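Local coordinates for protein Plm1 (Streptomyces sp. HK803, PDB 4HXY) that catalyses the NADPH-dependent reduction of the beta-keto group of the polyketide intermediate, as ketoreductase of the first module of phoslactomycin biosynthesis, at the NADPH dihydro-nicotinamide-adenine-dinucleotide phosphate site. Numbering follows the deposited sequence.

The NADPH dihydro-nicotinamide-adenine-dinucleotide phosphate site. Residues 194, 197-199, 220-222, 248-250, 276-278, 299-300, 320-322, 335, 361-362, 364, 368-369. With NDP (NADPH dihydro-nicotinamide-adenine-dinucleotide phosphate), chain B.
Arg221 covers more of NADPH than any other side chain, just past strand 215-220 of this short-chain dehydrogenase/reductase Rossmann fold. Its chain bends at chi3 (-56°), so that CG and CD pass over the face of the adenine while the guanidinium lies flat above N7A, a cation-pi stack. It turns side-on to the 2'-phosphate: Arg221 NE forms a salt bridge to NADPH O3X (2.7 Å) and NH2 a hydrogen bond to O2X, both nearly in the guanidinium plane. O3X also takes the backbone N-H of Arg221, and O1X is held by N and NE2 of Gln222, whose extended side chain keeps its amide coplanar with the bond (NE2 to NADPH O1X 2.8 Å). An alanine here would remove both the lid over the adenine and the paired grip on the phosphate, and would probably weaken discrimination of NADPH from NADH. At the far adenine edge Val250 N donates almost straight to N1A (178° at H), and N6A reaches Asp249 OD1 from above the carboxylate plane.

The glycine-rich loop, at the N-terminal end of helix 198-210, presents Gly198 N to O1A and Leu199 N to NADPH O2N (2.7 Å); this helix end would probably offset the diphosphate's negative charge. Across the diphosphate, Met369 N lies 2.9 Å from NADPH O1N, its extended side chain laying CE against the nicotinamide ribose.

Of the family's catalytic pair, Tyr335 OH meets O2D, the 2'-hydroxyl of the NADPH nicotinamide ribose (2.8 Å), while Lys300, bent at chi3 and chi4, brings NZ between O2D (3.0 Å) and O3D (2.9 Å), where its charge would probably lower the phenol's pKa. Leu199 CD2 packs against NADPH C2N (3.4 Å), its CG backed by the face of the Trp364 ring.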
# COMPACT_ATOMS: atom_id res chain seq x y z
N GLY A 194 10.41 -7.27 -11.82
CA GLY A 194 9.26 -7.66 -12.60
C GLY A 194 9.35 -7.19 -14.05
O GLY A 194 8.33 -6.98 -14.70
N GLY A 197 7.53 -8.88 -16.89
CA GLY A 197 6.08 -8.80 -16.75
C GLY A 197 5.44 -7.74 -17.61
O GLY A 197 6.11 -7.08 -18.42
N GLY A 198 4.13 -7.56 -17.44
CA GLY A 198 3.36 -6.68 -18.28
C GLY A 198 3.78 -5.23 -18.13
O GLY A 198 4.25 -4.61 -19.09
N LEU A 199 3.64 -4.70 -16.92
CA LEU A 199 3.93 -3.29 -16.69
C LEU A 199 5.43 -3.04 -16.79
O LEU A 199 5.84 -2.02 -17.37
CB LEU A 199 3.38 -2.80 -15.36
CG LEU A 199 1.94 -2.28 -15.39
CD1 LEU A 199 0.95 -3.26 -16.03
CD2 LEU A 199 1.50 -1.88 -13.98
N SER A 220 13.54 -10.78 -12.90
CA SER A 220 12.37 -11.59 -12.55
C SER A 220 12.90 -12.97 -12.23
O SER A 220 14.06 -13.25 -12.50
CB SER A 220 11.35 -11.62 -13.66
OG SER A 220 11.82 -12.33 -14.81
N ARG A 221 12.09 -13.83 -11.61
CA ARG A 221 12.59 -15.18 -11.32
C ARG A 221 12.85 -15.96 -12.60
O ARG A 221 13.77 -16.78 -12.64
CB ARG A 221 11.62 -15.93 -10.43
CG ARG A 221 11.53 -15.35 -9.04
CD ARG A 221 10.28 -15.78 -8.30
NE ARG A 221 9.06 -15.46 -9.01
CZ ARG A 221 7.84 -15.76 -8.55
NH1 ARG A 221 7.71 -16.37 -7.37
NH2 ARG A 221 6.77 -15.48 -9.26
N GLN A 222 12.07 -15.71 -13.63
CA GLN A 222 12.23 -16.42 -14.90
C GLN A 222 13.34 -15.84 -15.75
O GLN A 222 13.99 -16.58 -16.50
CB GLN A 222 10.94 -16.44 -15.69
CG GLN A 222 9.91 -17.39 -15.11
CD GLN A 222 8.59 -17.24 -15.78
OE1 GLN A 222 8.25 -17.98 -16.71
NE2 GLN A 222 7.83 -16.22 -15.37
N VAL A 248 16.57 -13.65 -11.19
CA VAL A 248 16.91 -13.36 -9.80
C VAL A 248 15.62 -13.17 -9.00
O VAL A 248 14.70 -12.53 -9.46
CB VAL A 248 17.82 -12.09 -9.65
CG1 VAL A 248 18.05 -11.71 -8.19
CG2 VAL A 248 19.18 -12.29 -10.32
N ASP A 249 15.56 -13.81 -7.84
CA ASP A 249 14.50 -13.56 -6.86
C ASP A 249 14.82 -12.25 -6.11
O ASP A 249 15.84 -12.14 -5.44
CB ASP A 249 14.47 -14.75 -5.90
CG ASP A 249 13.34 -14.69 -4.88
OD1 ASP A 249 12.74 -13.63 -4.70
OD2 ASP A 249 13.08 -15.75 -4.27
N VAL A 250 13.92 -11.28 -6.21
CA VAL A 250 14.12 -9.94 -5.65
C VAL A 250 14.21 -9.95 -4.12
O VAL A 250 14.66 -8.97 -3.52
CB VAL A 250 13.02 -8.95 -6.15
CG1 VAL A 250 11.66 -9.26 -5.49
CG2 VAL A 250 13.45 -7.49 -5.95
N ALA A 276 8.48 -3.32 -9.98
CA ALA A 276 7.19 -3.86 -10.43
C ALA A 276 7.01 -5.34 -10.10
O ALA A 276 5.98 -5.93 -10.47
CB ALA A 276 7.00 -3.61 -11.90
N ALA A 277 7.95 -5.94 -9.38
CA ALA A 277 7.78 -7.32 -8.91
C ALA A 277 6.62 -7.42 -7.93
O ALA A 277 6.48 -6.60 -7.02
CB ALA A 277 9.06 -7.84 -8.25
N GLY A 278 5.82 -8.47 -8.08
CA GLY A 278 4.66 -8.67 -7.24
C GLY A 278 3.76 -9.76 -7.78
O GLY A 278 3.92 -10.22 -8.91
N ALA A 299 7.57 -10.61 -2.52
CA ALA A 299 8.25 -9.90 -3.62
C ALA A 299 8.06 -8.39 -3.52
O ALA A 299 8.99 -7.60 -3.68
CB ALA A 299 7.80 -10.40 -4.99
N LYS A 300 6.83 -7.98 -3.24
CA LYS A 300 6.51 -6.56 -3.23
C LYS A 300 7.20 -5.86 -2.06
O LYS A 300 7.99 -4.93 -2.27
CB LYS A 300 4.98 -6.38 -3.21
CG LYS A 300 4.53 -4.97 -3.38
CD LYS A 300 3.00 -4.89 -3.62
CE LYS A 300 2.60 -5.15 -5.10
NZ LYS A 300 2.97 -4.04 -6.01
N PHE A 320 5.79 0.58 -7.87
CA PHE A 320 4.47 0.39 -8.47
C PHE A 320 3.52 -0.19 -7.44
O PHE A 320 3.55 -1.39 -7.13
CB PHE A 320 4.58 -0.50 -9.70
CG PHE A 320 4.88 0.24 -10.97
CD1 PHE A 320 5.61 1.42 -10.98
CD2 PHE A 320 4.38 -0.23 -12.17
CE1 PHE A 320 5.86 2.12 -12.16
CE2 PHE A 320 4.61 0.46 -13.36
CZ PHE A 320 5.36 1.62 -13.36
N SER A 321 2.70 0.70 -6.89
CA SER A 321 1.69 0.34 -5.94
C SER A 321 0.32 0.23 -6.63
O SER A 321 0.25 0.19 -7.85
CB SER A 321 1.71 1.36 -4.79
OG SER A 321 0.82 0.99 -3.76
N SER A 322 -0.74 0.21 -5.85
CA SER A 322 -2.09 -0.06 -6.36
C SER A 322 -3.13 0.67 -5.54
O SER A 322 -2.93 0.86 -4.33
CB SER A 322 -2.41 -1.55 -6.28
OG SER A 322 -3.77 -1.80 -6.65
N TYR A 335 -2.51 -8.35 -0.89
CA TYR A 335 -2.14 -7.44 -1.97
C TYR A 335 -2.23 -6.00 -1.45
O TYR A 335 -1.31 -5.19 -1.59
CB TYR A 335 -3.07 -7.64 -3.15
CG TYR A 335 -2.70 -6.89 -4.39
CD1 TYR A 335 -1.46 -7.04 -4.99
CD2 TYR A 335 -3.62 -6.05 -5.00
CE1 TYR A 335 -1.13 -6.36 -6.15
CE2 TYR A 335 -3.31 -5.36 -6.14
CZ TYR A 335 -2.06 -5.53 -6.73
OH TYR A 335 -1.78 -4.86 -7.87
N TRP A 361 -1.40 2.81 -8.68
CA TRP A 361 -2.12 2.67 -9.92
C TRP A 361 -3.51 2.01 -9.81
O TRP A 361 -3.70 0.98 -9.12
CB TRP A 361 -1.32 1.79 -10.86
CG TRP A 361 0.03 2.30 -11.20
CD1 TRP A 361 1.23 1.77 -10.81
CD2 TRP A 361 0.33 3.35 -12.10
NE1 TRP A 361 2.25 2.48 -11.38
CE2 TRP A 361 1.73 3.45 -12.18
CE3 TRP A 361 -0.45 4.25 -12.81
CZ2 TRP A 361 2.36 4.42 -12.96
CZ3 TRP A 361 0.17 5.18 -13.61
CH2 TRP A 361 1.57 5.28 -13.66
N GLY A 362 -4.46 2.56 -10.55
CA GLY A 362 -5.60 1.78 -11.01
C GLY A 362 -5.20 0.76 -12.05
O GLY A 362 -4.03 0.63 -12.41
N TRP A 364 -4.40 -1.16 -15.40
CA TRP A 364 -3.86 -0.83 -16.72
C TRP A 364 -4.44 -1.73 -17.79
O TRP A 364 -4.69 -2.91 -17.56
CB TRP A 364 -2.37 -1.10 -16.76
CG TRP A 364 -1.46 -0.13 -16.05
CD1 TRP A 364 -1.60 0.38 -14.78
CD2 TRP A 364 -0.21 0.35 -16.54
NE1 TRP A 364 -0.52 1.18 -14.47
CE2 TRP A 364 0.36 1.17 -15.53
CE3 TRP A 364 0.48 0.19 -17.74
CZ2 TRP A 364 1.57 1.82 -15.70
CZ3 TRP A 364 1.71 0.83 -17.89
CH2 TRP A 364 2.24 1.63 -16.88
N GLY A 368 -0.67 -8.24 -18.41
CA GLY A 368 -0.12 -8.31 -17.06
C GLY A 368 -1.05 -9.12 -16.18
O GLY A 368 -1.49 -10.22 -16.56
N MET A 369 -1.35 -8.58 -15.00
CA MET A 369 -2.17 -9.28 -14.00
C MET A 369 -3.62 -9.46 -14.43
O MET A 369 -4.26 -10.45 -14.06
CB MET A 369 -2.16 -8.50 -12.68
CG MET A 369 -0.91 -8.68 -11.91
SD MET A 369 -0.87 -7.63 -10.46
CE MET A 369 0.59 -8.32 -9.65
PA NDP B . 2.87 -9.34 -13.97
O1A NDP B . 2.79 -9.36 -15.46
O2A NDP B . 2.48 -10.57 -13.21
O5B NDP B . 4.35 -8.93 -13.53
C5B NDP B . 4.82 -9.23 -12.23
C4B NDP B . 6.28 -9.54 -12.33
O4B NDP B . 6.81 -9.80 -11.05
C3B NDP B . 6.58 -10.77 -13.15
O3B NDP B . 7.62 -10.43 -14.09
C2B NDP B . 7.08 -11.80 -12.16
O2B NDP B . 7.97 -12.61 -12.89
C1B NDP B . 7.72 -10.88 -11.12
N9A NDP B . 7.96 -11.46 -9.80
C8A NDP B . 7.05 -12.01 -8.93
N7A NDP B . 7.70 -12.44 -7.83
C5A NDP B . 9.03 -12.14 -7.98
C6A NDP B . 10.15 -12.33 -7.18
N6A NDP B . 10.13 -12.90 -5.98
N1A NDP B . 11.38 -11.90 -7.67
C2A NDP B . 11.48 -11.27 -8.91
N3A NDP B . 10.38 -11.09 -9.71
C4A NDP B . 9.18 -11.52 -9.22
O3 NDP B . 1.97 -8.15 -13.36
PN NDP B . 1.82 -6.66 -13.90
O1N NDP B . 0.38 -6.44 -14.13
O2N NDP B . 2.78 -6.30 -14.96
O5D NDP B . 2.08 -5.79 -12.58
C5D NDP B . 3.38 -5.44 -12.17
C4D NDP B . 3.26 -4.58 -10.92
O4D NDP B . 2.32 -3.54 -11.12
C3D NDP B . 2.78 -5.36 -9.73
O3D NDP B . 3.59 -5.07 -8.63
C2D NDP B . 1.37 -4.87 -9.47
O2D NDP B . 0.99 -4.96 -8.12
C1D NDP B . 1.43 -3.46 -10.03
N1N NDP B . 0.11 -3.01 -10.51
C2N NDP B . -0.43 -3.53 -11.65
C3N NDP B . -1.73 -3.25 -12.05
C7N NDP B . -2.29 -3.75 -13.33
O7N NDP B . -3.50 -3.22 -13.71
N7N NDP B . -1.73 -4.69 -14.09
C4N NDP B . -2.43 -2.10 -11.39
C5N NDP B . -1.75 -1.59 -10.16
C6N NDP B . -0.51 -2.05 -9.78
P2B NDP B . 8.50 -14.03 -12.37
O1X NDP B . 9.27 -14.60 -13.54
O2X NDP B . 7.32 -14.94 -11.98
O3X NDP B . 9.34 -13.86 -11.17
O HOH W 1 5.69 -6.06 -14.49
O HOH W 2 5.86 -3.92 -6.61
O HOH W 3 2.37 -11.56 -10.81